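Local coordinates for 70 kDa protein (Xanthomonas sp., PDB 4B2N), which cleaves rubber (poly-isoprene) oxidatively as a dihaem c-type dioxygenase that works processively along the polymer, at residues L28-P42 with P83-A95. Sequence-based numbering, arbitrary orientation.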
loop_
_atom_site.group_PDB
_atom_site.type_symbol
_atom_site.label_atom_id
_atom_site.label_comp_id
_atom_site.label_asym_id
_atom_site.label_seq_id
_atom_site.Cartn_x
_atom_site.Cartn_y
_atom_site.Cartn_z
ATOM N N LEU A 28 0.084 9.921 -19.004
ATOM C CA LEU A 28 -1.149 10.563 -19.407
ATOM C C LEU A 28 -1.155 12.051 -19.063
ATOM O O LEU A 28 -1.669 12.832 -19.843
ATOM C CB LEU A 28 -2.379 9.871 -18.747
ATOM C CG LEU A 28 -2.942 8.658 -19.552
ATOM C CD1 LEU A 28 -1.884 7.616 -19.939
ATOM C CD2 LEU A 28 -4.050 7.928 -18.834
ATOM N N MET A 29 -0.652 12.421 -17.881
ATOM C CA MET A 29 -0.541 13.839 -17.540
ATOM C C MET A 29 0.539 14.497 -18.421
ATOM O O MET A 29 0.354 15.601 -18.833
ATOM C CB MET A 29 -0.304 14.076 -16.056
ATOM C CG MET A 29 -1.440 13.521 -15.183
ATOM S SD MET A 29 -3.030 14.280 -15.648
ATOM C CE MET A 29 -2.922 15.845 -14.761
ATOM N N VAL A 30 1.625 13.823 -18.738
ATOM C CA VAL A 30 2.617 14.429 -19.662
ATOM C C VAL A 30 1.915 14.740 -20.960
ATOM O O VAL A 30 1.992 15.872 -21.484
ATOM C CB VAL A 30 3.871 13.523 -19.870
ATOM C CG1 VAL A 30 4.784 14.022 -20.982
ATOM C CG2 VAL A 30 4.621 13.370 -18.543
ATOM N N GLY A 31 1.198 13.747 -21.472
ATOM C CA GLY A 31 0.599 13.889 -22.796
ATOM C C GLY A 31 -0.543 14.859 -22.880
ATOM O O GLY A 31 -0.842 15.383 -23.943
ATOM N N CYS A 32 -1.235 15.071 -21.779
ATOM C CA CYS A 32 -2.361 15.982 -21.777
ATOM C C CYS A 32 -2.026 17.380 -21.325
ATOM O O CYS A 32 -2.916 18.222 -21.182
ATOM C CB CYS A 32 -3.406 15.454 -20.829
ATOM S SG CYS A 32 -4.271 13.935 -21.374
ATOM N N ASN A 33 -0.771 17.620 -20.985
ATOM C CA ASN A 33 -0.446 18.869 -20.338
ATOM C C ASN A 33 -0.660 20.057 -21.323
ATOM O O ASN A 33 -0.103 20.049 -22.428
ATOM C CB ASN A 33 0.997 18.770 -19.841
ATOM C CG ASN A 33 1.502 20.038 -19.207
ATOM O OD1 ASN A 33 0.830 20.686 -18.413
ATOM N ND2 ASN A 33 2.702 20.386 -19.553
ATOM N N GLY A 34 -1.508 21.024 -20.946
ATOM C CA GLY A 34 -1.804 22.171 -21.847
ATOM C C GLY A 34 -2.605 21.790 -23.102
ATOM O O GLY A 34 -2.617 22.509 -24.094
ATOM N N LYS A 35 -3.223 20.623 -23.090
ATOM C CA LYS A 35 -3.965 20.134 -24.257
ATOM C C LYS A 35 -5.417 20.248 -23.909
ATOM O O LYS A 35 -5.804 20.136 -22.734
ATOM C CB LYS A 35 -3.603 18.692 -24.621
ATOM C CG LYS A 35 -2.141 18.395 -24.950
ATOM C CD LYS A 35 -1.616 19.313 -26.048
ATOM C CE LYS A 35 -0.802 18.577 -27.096
ATOM N NZ LYS A 35 -0.030 17.465 -26.488
ATOM N N PRO A 36 -6.238 20.524 -24.911
ATOM C CA PRO A 36 -7.645 20.650 -24.644
ATOM C C PRO A 36 -8.304 19.321 -24.214
ATOM O O PRO A 36 -7.774 18.237 -24.468
ATOM C CB PRO A 36 -8.201 21.147 -25.989
ATOM C CG PRO A 36 -7.197 20.698 -27.009
ATOM C CD PRO A 36 -5.884 20.830 -26.320
ATOM N N ASP A 37 -9.480 19.429 -23.619
ATOM C CA ASP A 37 -10.289 18.297 -23.150
ATOM C C ASP A 37 -10.539 17.210 -24.204
ATOM O O ASP A 37 -10.583 16.017 -23.879
ATOM C CB ASP A 37 -11.631 18.853 -22.702
ATOM C CG ASP A 37 -11.569 19.448 -21.292
ATOM O OD1 ASP A 37 -10.475 19.457 -20.667
ATOM O OD2 ASP A 37 -12.642 19.854 -20.801
ATOM N N SER A 38 -10.766 17.633 -25.451
ATOM C CA SER A 38 -11.121 16.700 -26.484
ATOM C C SER A 38 -9.870 15.969 -26.937
ATOM O O SER A 38 -9.973 15.017 -27.692
ATOM C CB SER A 38 -11.729 17.469 -27.670
ATOM O OG SER A 38 -10.684 18.262 -28.238
ATOM N N THR A 39 -8.685 16.348 -26.493
ATOM C CA THR A 39 -7.549 15.582 -26.986
ATOM C C THR A 39 -7.532 14.059 -26.640
ATOM O O THR A 39 -7.793 13.689 -25.494
ATOM C CB THR A 39 -6.161 16.280 -26.915
ATOM O OG1 THR A 39 -5.149 15.388 -26.452
ATOM C CG2 THR A 39 -6.135 17.500 -26.198
ATOM N N PRO A 40 -7.265 13.179 -27.667
ATOM C CA PRO A 40 -7.353 11.735 -27.462
ATOM C C PRO A 40 -6.345 11.388 -26.387
ATOM O O PRO A 40 -5.216 11.899 -26.431
ATOM C CB PRO A 40 -6.889 11.139 -28.818
ATOM C CG PRO A 40 -7.243 12.190 -29.828
ATOM C CD PRO A 40 -7.031 13.516 -29.098
ATOM N N LEU A 41 -6.728 10.560 -25.422
ATOM C CA LEU A 41 -5.829 10.304 -24.296
ATOM C C LEU A 41 -4.496 9.669 -24.758
ATOM O O LEU A 41 -4.485 8.744 -25.575
ATOM C CB LEU A 41 -6.538 9.384 -23.288
ATOM C CG LEU A 41 -6.054 9.396 -21.822
ATOM C CD1 LEU A 41 -6.179 10.773 -21.156
ATOM C CD2 LEU A 41 -6.831 8.344 -21.049
ATOM N N PRO A 42 -3.362 10.072 -24.175
ATOM C CA PRO A 42 -2.117 9.338 -24.467
ATOM C C PRO A 42 -2.201 7.825 -24.131
ATOM O O PRO A 42 -2.932 7.428 -23.203
ATOM C CB PRO A 42 -1.085 10.002 -23.552
ATOM C CG PRO A 42 -1.654 11.314 -23.251
ATOM C CD PRO A 42 -3.140 11.206 -23.278
ATOM N N PRO A 83 -16.307 1.709 -20.541
ATOM C CA PRO A 83 -15.014 2.012 -21.124
ATOM C C PRO A 83 -14.244 2.928 -20.185
ATOM O O PRO A 83 -14.850 3.719 -19.426
ATOM C CB PRO A 83 -15.355 2.740 -22.409
ATOM C CG PRO A 83 -16.779 3.208 -22.282
ATOM C CD PRO A 83 -17.442 2.211 -21.351
ATOM N N ARG A 84 -12.914 2.806 -20.209
ATOM C CA ARG A 84 -12.087 3.755 -19.560
ATOM C C ARG A 84 -12.166 5.102 -20.334
ATOM O O ARG A 84 -12.634 5.137 -21.506
ATOM C CB ARG A 84 -10.623 3.236 -19.589
ATOM C CG ARG A 84 -10.318 2.122 -18.580
ATOM C CD ARG A 84 -8.807 1.860 -18.490
ATOM N NE ARG A 84 -8.122 3.171 -18.348
ATOM C CZ ARG A 84 -8.047 3.843 -17.199
ATOM N NH1 ARG A 84 -8.551 3.323 -16.055
ATOM N NH2 ARG A 84 -7.513 5.037 -17.190
ATOM N N PRO A 85 -11.634 6.187 -19.751
ATOM C CA PRO A 85 -11.612 7.519 -20.421
ATOM C C PRO A 85 -10.867 7.417 -21.740
ATOM O O PRO A 85 -9.894 6.667 -21.789
ATOM C CB PRO A 85 -10.775 8.390 -19.457
ATOM C CG PRO A 85 -11.072 7.775 -18.111
ATOM C CD PRO A 85 -11.197 6.275 -18.347
ATOM N N THR A 86 -11.306 8.182 -22.761
ATOM C CA THR A 86 -10.679 8.091 -24.100
ATOM C C THR A 86 -10.101 9.463 -24.462
ATOM O O THR A 86 -9.376 9.600 -25.471
ATOM C CB THR A 86 -11.702 7.728 -25.186
ATOM O OG1 THR A 86 -12.716 8.730 -25.188
ATOM C CG2 THR A 86 -12.324 6.315 -24.928
ATOM N N THR A 87 -10.416 10.487 -23.652
ATOM C CA THR A 87 -9.902 11.854 -23.863
ATOM C C THR A 87 -9.265 12.483 -22.638
ATOM O O THR A 87 -9.500 12.042 -21.524
ATOM C CB THR A 87 -11.009 12.834 -24.284
ATOM O OG1 THR A 87 -11.840 13.146 -23.150
ATOM C CG2 THR A 87 -11.834 12.257 -25.474
ATOM N N CYS A 88 -8.442 13.476 -22.852
ATOM C CA CYS A 88 -7.833 14.156 -21.720
ATOM C C CYS A 88 -8.888 14.716 -20.762
ATOM O O CYS A 88 -8.713 14.658 -19.571
ATOM C CB CYS A 88 -6.919 15.261 -22.200
ATOM S SG CYS A 88 -5.369 14.625 -22.964
ATOM N N GLY A 89 -9.989 15.256 -21.297
ATOM C CA GLY A 89 -10.995 15.845 -20.436
ATOM C C GLY A 89 -11.683 14.790 -19.576
ATOM O O GLY A 89 -11.918 14.998 -18.386
ATOM N N GLN A 90 -12.033 13.667 -20.188
ATOM C CA GLN A 90 -12.638 12.530 -19.471
ATOM C C GLN A 90 -11.741 12.050 -18.346
ATOM O O GLN A 90 -12.184 11.872 -17.204
ATOM C CB GLN A 90 -12.961 11.394 -20.402
ATOM C CG GLN A 90 -14.205 11.682 -21.255
ATOM C CD GLN A 90 -14.425 10.503 -22.220
ATOM O OE1 GLN A 90 -13.791 9.466 -22.095
ATOM N NE2 GLN A 90 -15.351 10.674 -23.179
ATOM N N PHE A 91 -10.451 11.935 -18.638
ATOM C CA PHE A 91 -9.531 11.443 -17.612
ATOM C C PHE A 91 -9.388 12.431 -16.450
ATOM O O PHE A 91 -9.503 12.052 -15.215
ATOM C CB PHE A 91 -8.171 11.188 -18.266
ATOM C CG PHE A 91 -7.118 10.719 -17.300
ATOM C CD1 PHE A 91 -7.155 9.425 -16.759
ATOM C CD2 PHE A 91 -6.084 11.562 -16.932
ATOM C CE1 PHE A 91 -6.170 8.990 -15.846
ATOM C CE2 PHE A 91 -5.132 11.138 -16.011
ATOM C CZ PHE A 91 -5.180 9.844 -15.474
ATOM N N ARG A 92 -9.229 13.712 -16.821
ATOM C CA ARG A 92 -9.011 14.762 -15.815
ATOM C C ARG A 92 -10.257 14.873 -14.924
ATOM O O ARG A 92 -10.123 15.082 -13.723
ATOM C CB ARG A 92 -8.646 16.139 -16.480
ATOM C CG ARG A 92 -7.256 16.106 -17.128
ATOM C CD ARG A 92 -6.757 17.498 -17.481
ATOM N NE ARG A 92 -7.434 17.973 -18.670
ATOM C CZ ARG A 92 -6.838 18.328 -19.817
ATOM N NH1 ARG A 92 -5.527 18.338 -19.940
ATOM N NH2 ARG A 92 -7.614 18.721 -20.847
ATOM N N ALA A 93 -11.447 14.717 -15.506
ATOM C CA ALA A 93 -12.679 14.823 -14.690
ATOM C C ALA A 93 -12.716 13.618 -13.754
ATOM O O ALA A 93 -13.062 13.721 -12.587
ATOM C CB ALA A 93 -13.880 14.720 -15.612
ATOM N N SER A 94 -12.356 12.440 -14.316
ATOM C CA SER A 94 -12.295 11.212 -13.499
ATOM C C SER A 94 -11.304 11.365 -12.327
ATOM O O SER A 94 -11.631 11.073 -11.166
ATOM C CB SER A 94 -12.001 9.980 -14.367
ATOM O OG SER A 94 -11.882 8.830 -13.522
ATOM N N ALA A 95 -10.115 11.856 -12.628
ATOM C CA ALA A 95 -9.078 12.030 -11.609
ATOM C C ALA A 95 -9.529 13.069 -10.555
ATOM O O ALA A 95 -9.307 12.845 -9.333
ATOM C CB ALA A 95 -7.729 12.419 -12.279
HETATM O O HOH W 1 -10.115 18.932 -18.109
#
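Arg92 NH2 is gripped by two oxygens of segment 28-42. Here a loop is joined by a disulfide to the capped N-terminal end of helix 88-104. Arg92 NH2 donates to Asp37 OD1 at 3.0 Å in a salt bridge that uses the anti lone pair of the carboxylate oxygen. It also donates to the carbonyl oxygen of Lys35, while NH1 adds a weak bond to Cys32 O. A water bridges Asp37 OD1 and Arg92 NE. Together these bonds hold the guanidinium along its edge, and Cys88 CB lies against one face. The Cys32–Cys88 bridge has a torsion of -86° about its S–S bond and ties helix 27-32 to the first turn of helix 88-104. Backbone bonds fasten the loop at the same end. Cys88 N reaches Thr39 O at 2.7 Å, and Gly89 N donates to a lone pair of Asp37 O. Leu41 N bonds to Thr86 O, and Pro40 and Thr87 form a single beta bridge. Thr87 is the N-cap: its OG1 stands between the backbone N and the carbonyl carbon (chi1 74°), which places it to accept from Gln90 N at 3.0 Å. Phe91 points from the helix into an apolar cluster and also touches helix 333-345. Leu41 CD1 meets Phe91 CB at 3.5 Å. Leu28 CD2 sits over one face of the Phe91 ring as a CH-pi contact. In a Met-aromatic contact at the ring edge, Met29 SD lies in plane, 3.8 Å from Phe91 CE2.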